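Local coordinates for FERM, ARHGEF and pleckstrin domain-containing protein 2 (Mus musculus, PDB 6D2K) that activates RAC1 as a guanine nucleotide exchange factor and takes part in semaphorin responses, integrin signalling and remodelling of the actin cytoskeleton, at residues I128-Q133 against D180-E185; K242-K247 against K271-I276. All coordinates share one frame; numbering follows the deposited sequence.

The chain is the FERM portion of a larger exchange factor, and the two contacts sample two of its lobes. Contact 1 (128-133 with 180-185) pairs two helices of the all-helical central lobe; contact 2 (242-247 with 271-276) sets the C-terminal helix of the PH-like lobe against one of its strands. Their centres are 35 Å apart, on opposite sides of the chain's centre, and their nearest atoms remain about 19 Å apart, so neither touches the other. In sequence they follow in series, contact 1 closing before contact 2 opens. The helix of contact 2 also reaches the ubiquitin-like N-terminal lobe, where its Lys275 forms a salt bridge with Glu64.

Contact 1 of 2, residues I128-Q133 against D180-E185; sequences ISHLLQ and DFQVLE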
loop_
_atom_site.group_PDB
_atom_site.type_symbol
_atom_site.label_atom_id
_atom_site.label_comp_id
_atom_site.label_asym_id
_atom_site.label_seq_id
_atom_site.Cartn_x
_atom_site.Cartn_y
_atom_site.Cartn_z
ATOM N N ILE A 128 10.311 -8.812 -11.532
ATOM C CA ILE A 128 9.616 -8.633 -12.799
ATOM C C ILE A 128 9.584 -9.943 -13.580
ATOM O O ILE A 128 8.574 -10.262 -14.191
ATOM C CB ILE A 128 10.242 -7.518 -13.643
ATOM C CG1 ILE A 128 10.154 -6.194 -12.884
ATOM C CG2 ILE A 128 9.540 -7.397 -14.999
ATOM C CD1 ILE A 128 10.970 -5.075 -13.513
ATOM N N SER A 129 10.665 -10.717 -13.521
ATOM C CA SER A 129 10.695 -11.981 -14.265
ATOM C C SER A 129 9.612 -12.958 -13.787
ATOM O O SER A 129 9.040 -13.714 -14.587
ATOM C CB SER A 129 12.090 -12.626 -14.227
ATOM O OG SER A 129 12.379 -13.192 -12.960
ATOM N N HIS A 130 9.340 -12.958 -12.488
ATOM C CA HIS A 130 8.259 -13.785 -11.950
ATOM C C HIS A 130 6.894 -13.228 -12.324
ATOM O O HIS A 130 5.963 -13.995 -12.621
ATOM C CB HIS A 130 8.383 -13.957 -10.436
ATOM C CG HIS A 130 9.411 -14.975 -10.044
ATOM N ND1 HIS A 130 10.572 -14.659 -9.373
ATOM C CD2 HIS A 130 9.460 -16.306 -10.280
ATOM C CE1 HIS A 130 11.282 -15.763 -9.187
ATOM N NE2 HIS A 130 10.626 -16.772 -9.730
ATOM N N LEU A 131 6.778 -11.902 -12.342
ATOM C CA LEU A 131 5.532 -11.282 -12.789
ATOM C C LEU A 131 5.243 -11.635 -14.248
ATOM O O LEU A 131 4.094 -11.922 -14.603
ATOM C CB LEU A 131 5.570 -9.760 -12.589
ATOM C CG LEU A 131 5.534 -9.282 -11.137
ATOM C CD1 LEU A 131 5.909 -7.797 -11.036
ATOM C CD2 LEU A 131 4.178 -9.542 -10.517
ATOM N N LEU A 132 6.283 -11.642 -15.083
ATOM C CA LEU A 132 6.135 -12.105 -16.470
ATOM C C LEU A 132 5.685 -13.560 -16.524
ATOM O O LEU A 132 4.787 -13.907 -17.285
ATOM C CB LEU A 132 7.433 -11.929 -17.261
ATOM C CG LEU A 132 7.876 -10.505 -17.594
ATOM C CD1 LEU A 132 9.160 -10.560 -18.410
ATOM C CD2 LEU A 132 6.792 -9.742 -18.347
ATOM N N GLN A 133 6.298 -14.423 -15.721
ATOM C CA GLN A 133 5.902 -15.831 -15.749
ATOM C C GLN A 133 4.416 -15.998 -15.401
ATOM O O GLN A 133 3.697 -16.772 -16.043
ATOM C CB GLN A 133 6.804 -16.649 -14.825
ATOM C CG GLN A 133 6.588 -18.172 -14.875
ATOM C CD GLN A 133 6.918 -18.783 -16.229
ATOM O OE1 GLN A 133 7.756 -18.272 -16.967
ATOM N NE2 GLN A 133 6.265 -19.901 -16.550
ATOM N N ASP A 180 3.335 -15.997 -8.325
ATOM C CA ASP A 180 2.888 -15.025 -7.332
ATOM C C ASP A 180 3.579 -15.325 -6.007
ATOM O O ASP A 180 4.011 -14.415 -5.308
ATOM C CB ASP A 180 1.382 -15.125 -7.106
ATOM C CG ASP A 180 0.561 -14.631 -8.281
ATOM O OD1 ASP A 180 -0.654 -14.891 -8.272
ATOM O OD2 ASP A 180 1.110 -14.008 -9.212
ATOM N N PHE A 181 3.667 -16.602 -5.640
ATOM C CA PHE A 181 4.266 -16.949 -4.359
ATOM C C PHE A 181 5.708 -16.476 -4.303
ATOM O O PHE A 181 6.167 -15.970 -3.274
ATOM C CB PHE A 181 4.211 -18.465 -4.105
ATOM C CG PHE A 181 4.832 -18.862 -2.799
ATOM C CD1 PHE A 181 4.198 -18.580 -1.603
ATOM C CD2 PHE A 181 6.064 -19.489 -2.772
ATOM C CE1 PHE A 181 4.787 -18.946 -0.390
ATOM C CE2 PHE A 181 6.653 -19.849 -1.565
ATOM C CZ PHE A 181 6.017 -19.575 -0.383
ATOM N N GLN A 182 6.424 -16.627 -5.405
ATOM C CA GLN A 182 7.810 -16.183 -5.451
ATOM C C GLN A 182 7.905 -14.666 -5.332
ATOM O O GLN A 182 8.818 -14.154 -4.708
ATOM C CB GLN A 182 8.482 -16.652 -6.732
ATOM C CG GLN A 182 8.503 -18.153 -6.855
ATOM C CD GLN A 182 9.854 -18.713 -6.564
ATOM O OE1 GLN A 182 10.469 -19.356 -7.422
ATOM N NE2 GLN A 182 10.350 -18.456 -5.358
ATOM N N VAL A 183 6.983 -13.946 -5.959
ATOM C CA VAL A 183 6.973 -12.485 -5.836
ATOM C C VAL A 183 6.829 -12.091 -4.360
ATOM O O VAL A 183 7.571 -11.225 -3.859
ATOM C CB VAL A 183 5.868 -11.846 -6.709
ATOM C CG1 VAL A 183 5.653 -10.372 -6.329
ATOM C CG2 VAL A 183 6.215 -11.969 -8.185
ATOM N N LEU A 184 5.894 -12.744 -3.668
ATOM C CA LEU A 184 5.634 -12.467 -2.258
ATOM C C LEU A 184 6.848 -12.813 -1.395
ATOM O O LEU A 184 7.186 -12.088 -0.459
ATOM C CB LEU A 184 4.398 -13.210 -1.734
ATOM C CG LEU A 184 3.094 -13.086 -2.525
ATOM C CD1 LEU A 184 1.913 -13.630 -1.728
ATOM C CD2 LEU A 184 2.834 -11.665 -2.964
ATOM N N GLU A 185 7.493 -13.929 -1.717
ATOM C CA GLU A 185 8.648 -14.398 -0.952
ATOM C C GLU A 185 9.837 -13.451 -1.062
ATOM O O GLU A 185 10.531 -13.167 -0.064
ATOM C CB GLU A 185 9.037 -15.801 -1.425
ATOM C CG GLU A 185 8.274 -16.881 -0.701
ATOM C CD GLU A 185 8.545 -16.844 0.797
ATOM O OE1 GLU A 185 7.573 -16.829 1.582
ATOM O OE2 GLU A 185 9.734 -16.808 1.184
#
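Gln182 and His130 meet with the aliphatic root of the glutamine laid over the imidazole. Its CB sits 3.6 Å from the centroid of the His130 ring and only 7° off the ring normal, the geometry of a CH-pi contact over the middle of the face. CG has already passed the rim of the ring. The chain then bends, chi2 being -104°, and CD and OE1 continue outward beyond the rim, still above the ring plane, OE1 descending toward it to lie 3.5 Å from the nearest ring atom, modelled as His130 NE2; the amide plane is turned 51° from the imidazole plane. The residues belong to helices 121-136 and 176-187 of the FERM central lobe, the F2 helical bundle with an acyl-CoA-binding-protein-like fold. The local axes run nearly antiparallel and approach to 8.8 Å. Next to the imidazole, Val183 CG2 is a methyl shared by two partners: it lies 3.7 Å from His130 CB and 3.9 Å from Leu131 CD2, the leucine and valine side chains crossing at about a right angle. Helix 98-113 touches the same region, through Lys109 on Leu131, while the His130 ring also stacks with the ring of His171.

Contact 2 of 2, residues K242-K247 against K271-I276; sequences KRFLIK and KNFWKI
One face of the Phe244 ring receives the edge of Phe273, whose CD2 stands 3.9 Å above that ring's plane, over its centre. The neighbouring CE2 of Phe273 comes within 3.6 Å of Phe244 CE2. Centroids 5.0 Å apart and planes at 66° identify an edge-to-face pair. Both rings extend from their backbones in the same manner, CG anti to N (chi1 177° for Phe244 and -175° for Phe273), which carries each ring away from its own backbone toward the opposing element. Trp274 turns its indole edge to Phe244, CD1 lying 4.3 Å from Phe244 CE1, while its CA approaches the same CE1 to 4.0 Å. The strand 243-247 and the helix 267-284 are parts of the F3 lobe, a PH-like fold in which a C-terminal helix packs on the beta-sheet framework. Leu210 of strand 207-213 touches both phenylalanines and Leu237 touches Phe244, extending the apolar surroundings. Trp274 NE1 donates to Leu237 O of the adjoining strand 236-240, and the indole also meets the ring of Phe239. With no polar pair between these two segments, their cohesion rests on dispersion and the weak electrostatic attraction of the Phe273 C-H edge for the Phe244 pi face.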
loop_
_atom_site.group_PDB
_atom_site.type_symbol
_atom_site.label_atom_id
_atom_site.label_comp_id
_atom_site.label_asym_id
_atom_site.label_seq_id
_atom_site.Cartn_x
_atom_site.Cartn_y
_atom_site.Cartn_z
ATOM N N LYS A 242 -0.259 19.753 14.019
ATOM C CA LYS A 242 0.770 19.142 13.168
ATOM C C LYS A 242 1.671 18.144 13.896
ATOM O O LYS A 242 2.549 17.542 13.265
ATOM C CB LYS A 242 1.666 20.205 12.523
ATOM C CG LYS A 242 0.916 21.172 11.624
ATOM C CD LYS A 242 1.883 21.996 10.788
ATOM C CE LYS A 242 2.812 22.827 11.637
ATOM N NZ LYS A 242 3.523 23.835 10.797
ATOM N N ARG A 243 1.468 17.987 15.202
ATOM C CA ARG A 243 2.350 17.179 16.050
ATOM C C ARG A 243 1.848 15.752 16.213
ATOM O O ARG A 243 0.708 15.544 16.628
ATOM C CB ARG A 243 2.459 17.819 17.453
ATOM C CG ARG A 243 3.116 19.186 17.466
ATOM C CD ARG A 243 2.795 19.953 18.764
ATOM N NE ARG A 243 3.024 19.148 19.957
ATOM C CZ ARG A 243 2.311 19.246 21.076
ATOM N NH1 ARG A 243 1.308 20.110 21.155
ATOM N NH2 ARG A 243 2.599 18.465 22.109
ATOM N N PHE A 244 2.712 14.781 15.904
ATOM C CA PHE A 244 2.428 13.366 16.142
ATOM C C PHE A 244 3.157 12.909 17.406
ATOM O O PHE A 244 4.357 13.118 17.531
ATOM C CB PHE A 244 2.892 12.539 14.935
ATOM C CG PHE A 244 2.703 11.059 15.098
ATOM C CD1 PHE A 244 1.435 10.504 15.175
ATOM C CD2 PHE A 244 3.801 10.220 15.157
ATOM C CE1 PHE A 244 1.275 9.132 15.306
ATOM C CE2 PHE A 244 3.652 8.851 15.300
ATOM C CZ PHE A 244 2.388 8.311 15.378
ATOM N N LEU A 245 2.428 12.306 18.342
ATOM C CA LEU A 245 2.977 11.970 19.660
ATOM C C LEU A 245 2.986 10.465 19.915
ATOM O O LEU A 245 1.949 9.817 19.840
ATOM C CB LEU A 245 2.167 12.670 20.768
ATOM C CG LEU A 245 2.297 14.195 20.934
ATOM C CD1 LEU A 245 1.799 14.946 19.714
ATOM C CD2 LEU A 245 1.538 14.653 22.167
ATOM N N ILE A 246 4.157 9.908 20.210
ATOM C CA ILE A 246 4.243 8.495 20.554
ATOM C C ILE A 246 4.630 8.366 22.016
ATOM O O ILE A 246 5.715 8.802 22.399
ATOM C CB ILE A 246 5.332 7.771 19.751
ATOM C CG1 ILE A 246 5.211 8.049 18.262
ATOM C CG2 ILE A 246 5.252 6.272 20.009
ATOM C CD1 ILE A 246 6.307 7.402 17.433
ATOM N N LYS A 247 3.751 7.782 22.827
ATOM C CA LYS A 247 4.112 7.500 24.228
ATOM C C LYS A 247 4.745 6.114 24.277
ATOM O O LYS A 247 4.151 5.143 23.791
ATOM C CB LYS A 247 2.884 7.575 25.133
ATOM C CG LYS A 247 3.227 7.448 26.607
ATOM C CD LYS A 247 1.978 7.494 27.461
ATOM C CE LYS A 247 2.274 6.941 28.848
ATOM N NZ LYS A 247 1.059 6.892 29.706
ATOM N N LYS A 271 -2.975 13.916 11.124
ATOM C CA LYS A 271 -4.159 13.134 11.478
ATOM C C LYS A 271 -4.218 11.833 10.680
ATOM O O LYS A 271 -4.518 10.770 11.229
ATOM C CB LYS A 271 -5.414 13.958 11.200
ATOM C CG LYS A 271 -6.722 13.245 11.513
ATOM C CD LYS A 271 -7.870 14.243 11.426
ATOM C CE LYS A 271 -9.209 13.627 11.789
ATOM N NZ LYS A 271 -10.262 14.698 11.834
ATOM N N ASN A 272 -3.950 11.934 9.389
ATOM C CA ASN A 272 -3.973 10.756 8.537
ATOM C C ASN A 272 -2.919 9.731 8.927
ATOM O O ASN A 272 -3.185 8.538 8.868
ATOM C CB ASN A 272 -3.812 11.158 7.080
ATOM C CG ASN A 272 -5.049 11.817 6.530
ATOM O OD1 ASN A 272 -6.142 11.662 7.079
ATOM N ND2 ASN A 272 -4.893 12.550 5.431
ATOM N N PHE A 273 -1.724 10.181 9.297
ATOM C CA PHE A 273 -0.703 9.240 9.760
ATOM C C PHE A 273 -1.100 8.607 11.089
ATOM O O PHE A 273 -0.932 7.400 11.292
ATOM C CB PHE A 273 0.682 9.887 9.877
ATOM C CG PHE A 273 1.762 8.900 10.245
ATOM C CD1 PHE A 273 2.049 7.837 9.412
ATOM C CD2 PHE A 273 2.469 9.021 11.424
ATOM C CE1 PHE A 273 3.030 6.904 9.755
ATOM C CE2 PHE A 273 3.455 8.100 11.762
ATOM C CZ PHE A 273 3.729 7.037 10.922
ATOM N N TRP A 274 -1.615 9.417 12.007
ATOM C CA TRP A 274 -2.124 8.879 13.253
ATOM C C TRP A 274 -3.167 7.792 12.998
ATOM O O TRP A 274 -3.130 6.726 13.614
ATOM C CB TRP A 274 -2.726 10.018 14.104
ATOM C CG TRP A 274 -3.391 9.546 15.352
ATOM C CD1 TRP A 274 -2.794 9.222 16.548
ATOM C CD2 TRP A 274 -4.794 9.363 15.546
ATOM N NE1 TRP A 274 -3.749 8.832 17.459
ATOM C CE2 TRP A 274 -4.981 8.913 16.873
ATOM C CE3 TRP A 274 -5.913 9.542 14.732
ATOM C CZ2 TRP A 274 -6.234 8.630 17.394
ATOM C CZ3 TRP A 274 -7.161 9.255 15.253
ATOM C CH2 TRP A 274 -7.310 8.816 16.579
ATOM N N LYS A 275 -4.100 8.065 12.095
ATOM C CA LYS A 275 -5.180 7.114 11.814
ATOM C C LYS A 275 -4.632 5.773 11.326
ATOM O O LYS A 275 -5.057 4.724 11.802
ATOM C CB LYS A 275 -6.160 7.662 10.767
ATOM C CG LYS A 275 -7.094 8.798 11.246
ATOM C CD LYS A 275 -8.107 9.154 10.154
ATOM C CE LYS A 275 -9.134 10.163 10.662
ATOM N NZ LYS A 275 -10.094 10.565 9.598
ATOM N N ILE A 276 -3.694 5.802 10.383
ATOM C CA ILE A 276 -3.183 4.541 9.836
ATOM C C ILE A 276 -2.367 3.797 10.886
ATOM O O ILE A 276 -2.368 2.560 10.916
ATOM C CB ILE A 276 -2.404 4.722 8.505
ATOM C CG1 ILE A 276 -2.129 3.350 7.846
ATOM C CG2 ILE A 276 -1.092 5.422 8.733
ATOM C CD1 ILE A 276 -3.377 2.586 7.453
#